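Local coordinates for protein fructose transport system repressor FruR (Pseudomonas putida, PDB 3O74) that acts as a LacI-family dual regulator of transcription, probably by sequence-specific DNA binding, with fructose 1-phosphate as its preferred effector, at residues 41-44 and 45-48; 51-54 and 55-59; 71-74 and 75-79; 90-94 and 95-99. All coordinates share one frame; numbering follows the deposited sequence. Where two conformers were deposited one is given.

Contact 1 (41-44 and 45-48); sequences DDQP and DSER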
loop_
_atom_site.group_PDB
_atom_site.type_symbol
_atom_site.label_atom_id
_atom_site.label_comp_id
_atom_site.label_asym_id
_atom_site.label_seq_id
_atom_site.Cartn_x
_atom_site.Cartn_y
_atom_site.Cartn_z
ATOM N N ASP B 41 0.148 13.084 3.975
ATOM C CA ASP B 41 1.489 13.018 3.413
ATOM C C ASP B 41 2.527 13.430 4.455
ATOM O O ASP B 41 3.606 13.910 4.111
ATOM C CB ASP B 41 1.598 13.904 2.174
ATOM C CG ASP B 41 2.162 13.165 0.983
ATOM O OD1 ASP B 41 3.401 13.086 0.870
ATOM O OD2 ASP B 41 1.365 12.653 0.167
ATOM N N ASP B 42 2.190 13.244 5.728
ATOM C CA ASP B 42 3.077 13.608 6.831
ATOM C C ASP B 42 3.426 15.101 6.849
ATOM O O ASP B 42 4.416 15.506 7.455
ATOM C CB ASP B 42 4.353 12.753 6.816
ATOM C CG ASP B 42 4.534 11.951 8.100
ATOM O OD1 ASP B 42 3.899 12.303 9.114
ATOM O OD2 ASP B 42 5.307 10.971 8.099
ATOM N N GLN B 43 2.608 15.912 6.184
ATOM C CA GLN B 43 2.784 17.362 6.200
ATOM C C GLN B 43 1.753 18.013 7.117
ATOM O O GLN B 43 0.547 17.857 6.908
ATOM C CB GLN B 43 2.653 17.933 4.785
ATOM C CG GLN B 43 3.534 17.251 3.750
ATOM C CD GLN B 43 4.998 17.616 3.894
ATOM O OE1 GLN B 43 5.399 18.746 3.614
ATOM N NE2 GLN B 43 5.808 16.657 4.332
ATOM N N PRO B 44 2.225 18.749 8.133
ATOM C CA PRO B 44 1.362 19.369 9.142
ATOM C C PRO B 44 0.269 20.265 8.570
ATOM O O PRO B 44 -0.826 20.294 9.132
ATOM C CB PRO B 44 2.343 20.193 9.974
ATOM C CG PRO B 44 3.623 19.444 9.867
ATOM C CD PRO B 44 3.652 18.922 8.454
ATOM N N ASP B 45 0.547 20.987 7.487
ATOM C CA ASP B 45 -0.462 21.878 6.921
ATOM C C ASP B 45 -1.551 21.108 6.180
ATOM O O ASP B 45 -2.711 21.515 6.173
ATOM C CB ASP B 45 0.158 22.918 5.991
ATOM C CG ASP B 45 -0.864 23.925 5.492
ATOM O OD1 ASP B 45 -1.114 23.974 4.268
ATOM O OD2 ASP B 45 -1.433 24.657 6.330
ATOM N N SER B 46 -1.169 20.007 5.546
ATOM C CA SER B 46 -2.138 19.143 4.887
ATOM C C SER B 46 -3.054 18.503 5.925
ATOM O O SER B 46 -4.259 18.383 5.716
ATOM C CB SER B 46 -1.434 18.064 4.067
ATOM O OG SER B 46 -0.672 18.636 3.020
ATOM N N GLU B 47 -2.481 18.097 7.051
ATOM C CA GLU B 47 -3.281 17.464 8.090
ATOM C C GLU B 47 -4.306 18.434 8.657
ATOM O O GLU B 47 -5.449 18.061 8.906
ATOM C CB GLU B 47 -2.412 16.911 9.214
ATOM C CG GLU B 47 -3.229 16.306 10.345
ATOM C CD GLU B 47 -2.382 15.505 11.309
ATOM O OE1 GLU B 47 -1.254 15.130 10.935
ATOM O OE2 GLU B 47 -2.846 15.247 12.439
ATOM N N ARG B 48 -3.895 19.681 8.859
ATOM C CA ARG B 48 -4.810 20.688 9.375
ATOM C C ARG B 48 -5.946 20.949 8.388
ATOM O O ARG B 48 -7.086 21.178 8.792
ATOM C CB ARG B 48 -4.065 21.977 9.727
ATOM C CG ARG B 48 -3.080 21.802 10.878
ATOM C CD ARG B 48 -2.596 23.135 11.424
ATOM N NE ARG B 48 -1.512 22.962 12.388
ATOM C CZ ARG B 48 -0.222 23.052 12.082
ATOM N NH1 ARG B 48 0.145 23.320 10.835
ATOM N NH2 ARG B 48 0.702 22.880 13.019
#
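Gln43 and Glu47 close the first turn of helix 44-56, a worked case of how a chain leaving a strand is wound into a helix. The backbone bonds come first. Glu47 N donates to the carbonyl Gln43 O of the N-cap residue at 3.0 Å, and Arg48 N to Pro44 O at 3.1 Å. Pro44 costs the turn nothing, because a first-turn amide has no helical carbonyl behind it to reach.

Van der Waals contacts follow. Arg48 CG lies 3.2 Å from Pro44 O; the chain then runs extended to NE, where chi4 of 96° swings the guanidinium back until Arg48 NH1 is 3.9 Å from Pro44 CB. On another side of the turn Ser46 OG sits 3.8 Å from Gln43 CB.

The charged ends look elsewhere. Glu47, with CG anti to the backbone N (chi1 177°), sends a buried carboxylate to Tyr75 OH, Ser66 OG and Cys67 N; these three bonds, and probably the helix N-terminus, would stabilise its charge. Arg48 NE forms a salt bridge with Asp72.

The turn thus joins strand 34-39 to helix 44-56, with Glu47 and Arg48 reaching toward helix 74-80 and the loop before it, and Ser46 packing on Arg29 of the second subunit.

Contact 2 (51-54 and 55-59); sequences QQLF and RARRC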
loop_
_atom_site.group_PDB
_atom_site.type_symbol
_atom_site.label_atom_id
_atom_site.label_comp_id
_atom_site.label_asym_id
_atom_site.label_seq_id
_atom_site.Cartn_x
_atom_site.Cartn_y
_atom_site.Cartn_z
ATOM N N GLN B 51 -8.328 18.108 8.895
ATOM C CA GLN B 51 -9.087 18.321 10.120
ATOM C C GLN B 51 -10.379 19.069 9.823
ATOM O O GLN B 51 -11.464 18.629 10.200
ATOM C CB GLN B 51 -8.272 19.126 11.130
ATOM C CG GLN B 51 -7.113 18.379 11.748
ATOM C CD GLN B 51 -6.416 19.202 12.810
ATOM O OE1 GLN B 51 -5.734 18.666 13.680
ATOM N NE2 GLN B 51 -6.596 20.516 12.749
ATOM N N GLN B 52 -10.250 20.205 9.145
ATOM C CA GLN B 52 -11.402 21.035 8.814
ATOM C C GLN B 52 -12.374 20.269 7.935
ATOM O O GLN B 52 -13.588 20.428 8.047
ATOM C CB GLN B 52 -10.957 22.313 8.103
ATOM C CG GLN B 52 -10.162 23.256 8.982
ATOM C CD GLN B 52 -10.881 23.582 10.275
ATOM O OE1 GLN B 52 -10.554 23.042 11.334
ATOM N NE2 GLN B 52 -11.873 24.464 10.195
ATOM N N LEU B 53 -11.825 19.437 7.060
ATOM C CA LEU B 53 -12.631 18.636 6.152
ATOM C C LEU B 53 -13.503 17.650 6.918
ATOM O O LEU B 53 -14.713 17.584 6.706
ATOM C CB LEU B 53 -11.735 17.885 5.169
ATOM C CG LEU B 53 -12.458 17.016 4.142
ATOM C CD1 LEU B 53 -13.384 17.865 3.296
ATOM C CD2 LEU B 53 -11.453 16.285 3.273
ATOM N N PHE B 54 -12.888 16.884 7.810
ATOM C CA PHE B 54 -13.619 15.871 8.561
ATOM C C PHE B 54 -14.571 16.459 9.592
ATOM O O PHE B 54 -15.523 15.800 10.012
ATOM C CB PHE B 54 -12.665 14.867 9.207
ATOM C CG PHE B 54 -12.147 13.838 8.248
ATOM C CD1 PHE B 54 -10.802 13.775 7.932
ATOM C CD2 PHE B 54 -13.016 12.950 7.636
ATOM C CE1 PHE B 54 -10.328 12.830 7.040
ATOM C CE2 PHE B 54 -12.552 12.001 6.739
ATOM C CZ PHE B 54 -11.205 11.940 6.440
ATOM N N ARG B 55 -14.318 17.701 9.995
ATOM C CA ARG B 55 -15.224 18.399 10.897
ATOM C C ARG B 55 -16.489 18.846 10.164
ATOM O O ARG B 55 -17.604 18.608 10.627
ATOM C CB ARG B 55 -14.521 19.589 11.553
ATOM C CG ARG B 55 -15.448 20.502 12.332
ATOM C CD ARG B 55 -14.696 21.252 13.414
ATOM N NE ARG B 55 -14.976 22.684 13.391
ATOM C CZ ARG B 55 -14.079 23.614 13.085
ATOM N NH1 ARG B 55 -12.836 23.263 12.784
ATOM N NH2 ARG B 55 -14.422 24.895 13.088
ATOM N N ALA B 56 -16.307 19.484 9.012
ATOM C CA ALA B 56 -17.433 19.917 8.193
ATOM C C ALA B 56 -18.220 18.716 7.682
ATOM O O ALA B 56 -19.446 18.757 7.597
ATOM C CB ALA B 56 -16.949 20.771 7.037
ATOM N N ARG B 57 -17.504 17.648 7.342
ATOM C CA ARG B 57 -18.116 16.397 6.901
ATOM C C ARG B 57 -18.997 15.806 7.992
ATOM O O ARG B 57 -19.901 15.017 7.715
ATOM C CB ARG B 57 -17.033 15.385 6.522
ATOM C CG ARG B 57 -16.784 15.270 5.036
ATOM C CD ARG B 57 -16.669 16.632 4.387
ATOM N NE ARG B 57 -16.833 16.546 2.940
ATOM C CZ ARG B 57 -16.837 17.594 2.123
ATOM N NH1 ARG B 57 -16.684 18.817 2.611
ATOM N NH2 ARG B 57 -16.995 17.418 0.819
ATOM N N ARG B 58 -18.716 16.187 9.232
ATOM C CA ARG B 58 -19.455 15.692 10.387
ATOM C C ARG B 58 -19.318 14.185 10.608
ATOM O O ARG B 58 -20.302 13.511 10.907
ATOM C CB ARG B 58 -20.934 16.089 10.303
ATOM C CG ARG B 58 -21.280 17.358 11.069
ATOM C CD ARG B 58 -22.651 17.896 10.685
ATOM N NE ARG B 58 -22.696 18.305 9.283
ATOM C CZ ARG B 58 -23.302 17.617 8.320
ATOM N NH1 ARG B 58 -23.930 16.485 8.605
ATOM N NH2 ARG B 58 -23.286 18.065 7.072
ATOM N N CYS B 59 -18.107 13.652 10.462
ATOM C CA CYS B 59 -17.876 12.244 10.751
ATOM C C CYS B 59 -18.139 11.974 12.232
ATOM O O CYS B 59 -17.898 12.834 13.074
ATOM C CB CYS B 59 -16.452 11.830 10.372
ATOM S SG CYS B 59 -16.103 11.909 8.598
#
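Phe54 and Cys59 meet on the buried side of the last turn of helix 44-56, where the chain folds back on itself. In the conformer described, one of two deposited for Cys59, the sulfur comes to the ring edge rather than over a face: Cys59 SG lies 3.4 Å from Phe54 CD2 and 4.7 Å from the ring centroid, 78° off the normal, a sulfur-aromatic contact. The same ring packs on Ile8, Leu36 and Ala38 of the central sheet. Next to it, Leu53 has CG anti to the backbone N (chi1 -179°), which brings CD1 over one face of the Arg57 guanidinium, 3.5 Å from Arg57 NH1 and offset toward the rim of the group; Leu53 and Phe54 also press on Leu36 of the second subunit.

What lets the chain double back is a Schellman motif. Arg58 takes positive phi (63°), Arg58 N donates to Arg55 O at 3.0 Å, and a weak bond of 3.4 Å runs from Cys59 N to Phe54 O, while Arg57 N still makes an ordinary helical bond to Leu53 O.

The solvent side is looser. Gln52 and Arg55 lie side by side and point the same way, their amide and guanidinium planes strongly turned against each other. Gln52 OE1 approaches the guanidinium at its edge, 2.7 Å from Arg55 NH1. Both residues are exposed, as is Ala56, whose methyl rests 3.5 Å from Gln52 O.

Contact 3 (71-74 and 75-79); sequences EDDS and YRELQ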
loop_
_atom_site.group_PDB
_atom_site.type_symbol
_atom_site.label_atom_id
_atom_site.label_comp_id
_atom_site.label_asym_id
_atom_site.label_seq_id
_atom_site.Cartn_x
_atom_site.Cartn_y
_atom_site.Cartn_z
ATOM N N GLU B 71 2.660 20.402 20.930
ATOM C CA GLU B 71 2.271 21.734 21.369
ATOM C C GLU B 71 0.974 22.161 20.686
ATOM O O GLU B 71 0.226 22.990 21.204
ATOM C CB GLU B 71 3.380 22.734 21.042
ATOM C CG GLU B 71 4.768 22.116 20.963
ATOM C CD GLU B 71 5.426 22.340 19.615
ATOM O OE1 GLU B 71 4.996 23.262 18.890
ATOM O OE2 GLU B 71 6.372 21.597 19.281
ATOM N N ASP B 72 0.725 21.594 19.509
ATOM C CA ASP B 72 -0.492 21.865 18.757
ATOM C C ASP B 72 -1.686 21.314 19.531
ATOM O O ASP B 72 -1.650 20.187 20.017
ATOM C CB ASP B 72 -0.398 21.217 17.372
ATOM C CG ASP B 72 -1.514 21.648 16.441
ATOM O OD1 ASP B 72 -1.209 22.128 15.330
ATOM O OD2 ASP B 72 -2.696 21.504 16.816
ATOM N N ASP B 73 -2.742 22.110 19.655
ATOM C CA ASP B 73 -3.910 21.695 20.423
ATOM C C ASP B 73 -5.166 21.676 19.564
ATOM O O ASP B 73 -6.279 21.838 20.070
ATOM C CB ASP B 73 -4.105 22.600 21.644
ATOM C CG ASP B 73 -4.191 24.072 21.278
ATOM O OD1 ASP B 73 -4.304 24.393 20.076
ATOM O OD2 ASP B 73 -4.147 24.914 22.200
ATOM N N SER B 74 -4.979 21.479 18.262
ATOM C CA SER B 74 -6.097 21.427 17.328
ATOM C C SER B 74 -7.061 20.282 17.641
ATOM O O SER B 74 -8.277 20.470 17.597
ATOM C CB SER B 74 -5.597 21.338 15.879
ATOM O OG SER B 74 -4.629 20.314 15.724
ATOM N N TYR B 75 -6.535 19.105 17.973
ATOM C CA TYR B 75 -7.416 17.977 18.274
ATOM C C TYR B 75 -8.171 18.153 19.584
ATOM O O TYR B 75 -9.266 17.623 19.747
ATOM C CB TYR B 75 -6.677 16.639 18.214
ATOM C CG TYR B 75 -6.347 16.243 16.795
ATOM C CD1 TYR B 75 -7.355 15.939 15.887
ATOM C CD2 TYR B 75 -5.033 16.196 16.358
ATOM C CE1 TYR B 75 -7.057 15.591 14.580
ATOM C CE2 TYR B 75 -4.727 15.849 15.066
ATOM C CZ TYR B 75 -5.737 15.547 14.177
ATOM O OH TYR B 75 -5.415 15.204 12.884
ATOM N N ARG B 76 -7.593 18.913 20.507
ATOM C CA ARG B 76 -8.299 19.260 21.737
ATOM C C ARG B 76 -9.532 20.107 21.421
ATOM O O ARG B 76 -10.588 19.934 22.028
ATOM C CB ARG B 76 -7.371 20.005 22.698
ATOM C CG ARG B 76 -6.284 19.134 23.311
ATOM C CD ARG B 76 -6.852 18.212 24.378
ATOM N NE ARG B 76 -7.609 18.957 25.381
ATOM C CZ ARG B 76 -7.063 19.603 26.407
ATOM N NH1 ARG B 76 -5.747 19.601 26.572
ATOM N NH2 ARG B 76 -7.831 20.256 27.269
ATOM N N GLU B 77 -9.396 21.019 20.462
ATOM C CA GLU B 77 -10.523 21.851 20.044
ATOM C C GLU B 77 -11.659 20.997 19.495
ATOM O O GLU B 77 -12.820 21.188 19.860
ATOM C CB GLU B 77 -10.092 22.880 18.994
ATOM C CG GLU B 77 -9.274 24.042 19.535
ATOM C CD GLU B 77 -8.855 25.013 18.443
ATOM O OE1 GLU B 77 -9.539 25.071 17.397
ATOM O OE2 GLU B 77 -7.840 25.717 18.631
ATOM N N LEU B 78 -11.318 20.057 18.618
ATOM C CA LEU B 78 -12.309 19.185 17.999
ATOM C C LEU B 78 -13.003 18.324 19.048
ATOM O O LEU B 78 -14.222 18.160 19.026
ATOM C CB LEU B 78 -11.650 18.297 16.940
ATOM C CG LEU B 78 -10.987 19.007 15.759
ATOM C CD1 LEU B 78 -10.343 18.001 14.819
ATOM C CD2 LEU B 78 -12.005 19.850 15.010
ATOM N N GLN B 79 -12.215 17.782 19.971
ATOM C CA GLN B 79 -12.734 16.949 21.052
ATOM C C GLN B 79 -13.689 17.725 21.960
ATOM O O GLN B 79 -14.718 17.199 22.392
ATOM C CB GLN B 79 -11.570 16.382 21.868
ATOM C CG GLN B 79 -11.972 15.690 23.157
ATOM C CD GLN B 79 -10.780 15.105 23.891
ATOM O OE1 GLN B 79 -10.140 15.780 24.702
ATOM N NE2 GLN B 79 -10.471 13.843 23.606
#
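Asp73, Ser74 and Glu77 meet in a local helix-start contact, where the loop after strand 61-64 winds into helix 74-80. Two backbone bonds establish the turn: Glu77 N donates to Asp73 O and Leu78 N to Ser74 O, both at 3.2 Å. Asp73 occupies the N-cap position, yet its carboxylate makes no capping bond. Asp72, one residue earlier, takes hold of the helix start instead: Asp72 OD2 receives Ser74 N at 2.7 Å, nearly head-on to the carboxylate oxygen, which makes an Asx turn. Ser74 OG comes within 2.5 Å of the same Asp72 OD2, and Gln51 OE1 of helix 44-56 is a second, probable partner; which of the two takes the hydroxyl proton is not settled.

With CG between its backbone N and carbonyl carbon (chi1 55°), Asp73 keeps OD1 near Glu77, which, extended beyond CG, slants back toward the helix start. The side chains cross, their carboxylate planes 55° apart, with Asp73 OD1 4.0 Å from Glu77 OE2.

Two like charges this close would repel one another. The exposed position of both residues and the nearby amide-rich helix N-terminus probably temper that repulsion, whereas the charge of Asp72 is answered directly by Arg48 and a backbone N-H.

Contact 4 (90-94 and 95-99); sequences RRLDP and AHFCS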
loop_
_atom_site.group_PDB
_atom_site.type_symbol
_atom_site.label_atom_id
_atom_site.label_comp_id
_atom_site.label_asym_id
_atom_site.label_seq_id
_atom_site.Cartn_x
_atom_site.Cartn_y
_atom_site.Cartn_z
ATOM N N ARG B 90 0.503 6.387 16.005
ATOM C CA ARG B 90 1.181 7.502 16.645
ATOM C C ARG B 90 0.304 8.085 17.749
ATOM O O ARG B 90 -0.761 8.627 17.483
ATOM C CB ARG B 90 1.526 8.571 15.615
ATOM C CG ARG B 90 2.376 8.069 14.465
ATOM C CD ARG B 90 2.656 9.199 13.515
ATOM N NE ARG B 90 3.423 8.779 12.352
ATOM C CZ ARG B 90 3.751 9.600 11.365
ATOM N NH1 ARG B 90 3.371 10.868 11.422
ATOM N NH2 ARG B 90 4.452 9.162 10.326
ATOM N N ARG B 91 0.768 7.971 18.987
ATOM C CA ARG B 91 -0.032 8.347 20.145
ATOM C C ARG B 91 -0.346 9.837 20.182
ATOM O O ARG B 91 0.452 10.667 19.749
ATOM C CB ARG B 91 0.693 7.958 21.438
ATOM C CG ARG B 91 1.911 8.824 21.742
ATOM C CD ARG B 91 2.323 8.694 23.198
ATOM N NE ARG B 91 2.741 7.336 23.528
ATOM C CZ ARG B 91 2.796 6.850 24.764
ATOM N NH1 ARG B 91 2.448 7.610 25.795
ATOM N NH2 ARG B 91 3.191 5.601 24.967
ATOM N N LEU B 92 -1.524 10.174 20.690
ATOM C CA LEU B 92 -1.793 11.545 21.095
ATOM C C LEU B 92 -1.670 11.628 22.623
ATOM O O LEU B 92 -1.448 10.618 23.287
ATOM C CB LEU B 92 -3.170 11.999 20.612
ATOM C CG LEU B 92 -3.332 12.184 19.094
ATOM C CD1 LEU B 92 -4.785 12.426 18.703
ATOM C CD2 LEU B 92 -2.449 13.316 18.587
ATOM N N ASP B 93 -1.818 12.830 23.169
ATOM C CA ASP B 93 -1.610 13.076 24.599
ATOM C C ASP B 93 -2.374 12.073 25.473
ATOM O O ASP B 93 -3.600 12.035 25.460
ATOM C CB ASP B 93 -2.038 14.511 24.920
ATOM C CG ASP B 93 -1.825 14.886 26.375
ATOM O OD1 ASP B 93 -1.347 14.045 27.164
ATOM O OD2 ASP B 93 -2.148 16.040 26.722
ATOM N N PRO B 94 -1.638 11.253 26.238
ATOM C CA PRO B 94 -2.228 10.203 27.081
ATOM C C PRO B 94 -3.155 10.752 28.168
ATOM O O PRO B 94 -3.930 9.996 28.753
ATOM C CB PRO B 94 -1.004 9.522 27.702
ATOM C CG PRO B 94 0.096 10.521 27.591
ATOM C CD PRO B 94 -0.169 11.282 26.335
ATOM N N ALA B 95 -3.076 12.053 28.427
ATOM C CA ALA B 95 -3.927 12.681 29.430
ATOM C C ALA B 95 -5.291 13.088 28.877
ATOM O O ALA B 95 -6.196 13.428 29.641
ATOM C CB ALA B 95 -3.221 13.886 30.048
ATOM N N HIS B 96 -5.449 13.053 27.555
ATOM C CA HIS B 96 -6.681 13.563 26.951
ATOM C C HIS B 96 -7.269 12.704 25.827
ATOM O O HIS B 96 -8.463 12.792 25.534
ATOM C CB HIS B 96 -6.466 14.997 26.452
ATOM C CG HIS B 96 -6.161 15.971 27.539
ATOM N ND1 HIS B 96 -7.133 16.484 28.383
ATOM C CD2 HIS B 96 -4.997 16.537 27.946
ATOM C CE1 HIS B 96 -6.583 17.311 29.243
ATOM N NE2 HIS B 96 -5.279 17.361 28.999
ATOM N N PHE B 97 -6.437 11.875 25.204
ATOM C CA PHE B 97 -6.870 11.096 24.049
ATOM C C PHE B 97 -6.679 9.597 24.233
ATOM O O PHE B 97 -5.772 9.149 24.928
ATOM C CB PHE B 97 -6.119 11.541 22.788
ATOM C CG PHE B 97 -6.322 12.985 22.437
ATOM C CD1 PHE B 97 -5.399 13.944 22.821
ATOM C CD2 PHE B 97 -7.435 13.385 21.715
ATOM C CE1 PHE B 97 -5.585 15.279 22.497
ATOM C CE2 PHE B 97 -7.629 14.715 21.391
ATOM C CZ PHE B 97 -6.704 15.664 21.783
ATOM N N CYS B 98 -7.553 8.828 23.599
ATOM C CA CYS B 98 -7.386 7.388 23.484
ATOM C C CYS B 98 -6.478 7.086 22.292
ATOM O O CYS B 98 -6.722 7.573 21.186
ATOM C CB CYS B 98 -8.759 6.742 23.281
ATOM S SG CYS B 98 -8.735 4.977 23.012
ATOM N N SER B 99 -5.431 6.293 22.510
ATOM C CA SER B 99 -4.531 5.911 21.418
ATOM C C SER B 99 -4.363 4.403 21.349
ATOM O O SER B 99 -4.261 3.729 22.372
ATOM C CB SER B 99 -3.152 6.570 21.578
ATOM O OG SER B 99 -3.256 7.980 21.678
HETATM O O HOH W 1 -3.165 8.686 24.121
#
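Leu92 and Phe97 cross at a slant, the leucine reaching over one face of the ring. Leu92 CD1 stands 4.3 Å from the Phe97 ring centroid and 19° off its normal, a CH-pi contact, while Leu92 CB packs at 3.7 Å on Phe97 CD1. The ring is buried, with Tyr75, Arg76 and Gln79 of helix 74-80 also against it.

Asp93 and His96 run in parallel directions, but their flat groups are turned 76° apart. With CG anti to the backbone N (chi1 -178°), Asp93 directs OD2 in plane at the carbon edge of the imidazole, 3.1 Å from His96 CD2. Its other oxygen, OD1, accepts Ala95 N at 2.9 Å from above the carboxylate plane. Asp93 O is gripped twice: by Phe97 N at 2.9 Å, almost straight on to the carbonyl, and by His96 N, which comes from well above the carbonyl plane.

Ser99 faces back across the bend, and Ser99 OG accepts Leu92 N at 3.0 Å. A bridging water accepts a hydrogen bond from Ser99 OG at 2.5 Å and donates to the carbonyls Leu92 O and Phe97 O, fastening the two limbs.

The bond from His96 N to Asp93 O, with helical angles at Pro94 and Ala95, makes a type I turn; the further bond from Phe97 N extends it by a residue, and the aspartate side chain adds an Asx turn, here in the loop linking parallel strands 85-88 and 98-102.

How the contacts relate
The four contacts come in series along the chain, all within the half of the fold whose parallel strands lie in the order 34-39, 4-9, 61-64, 85-88, 98-102. Contacts 1 and 2 occupy opposite ends of helix 44-56, their centres about 15 Å apart, and parts of both touch the second subunit. Contact 3 starts helix 74-80 about 14 to 15 Å from each and links to the other three: to contact 1 by Glu47–Tyr75, to contact 2 by Gln51–Ser74, and to contact 4, about 11 Å away, through Gln79 and His96. Contact 4 is also tied to contact 1 by Asp42–Arg90, whereas contacts 2 and 4 stay about 8 Å apart at their nearest atoms.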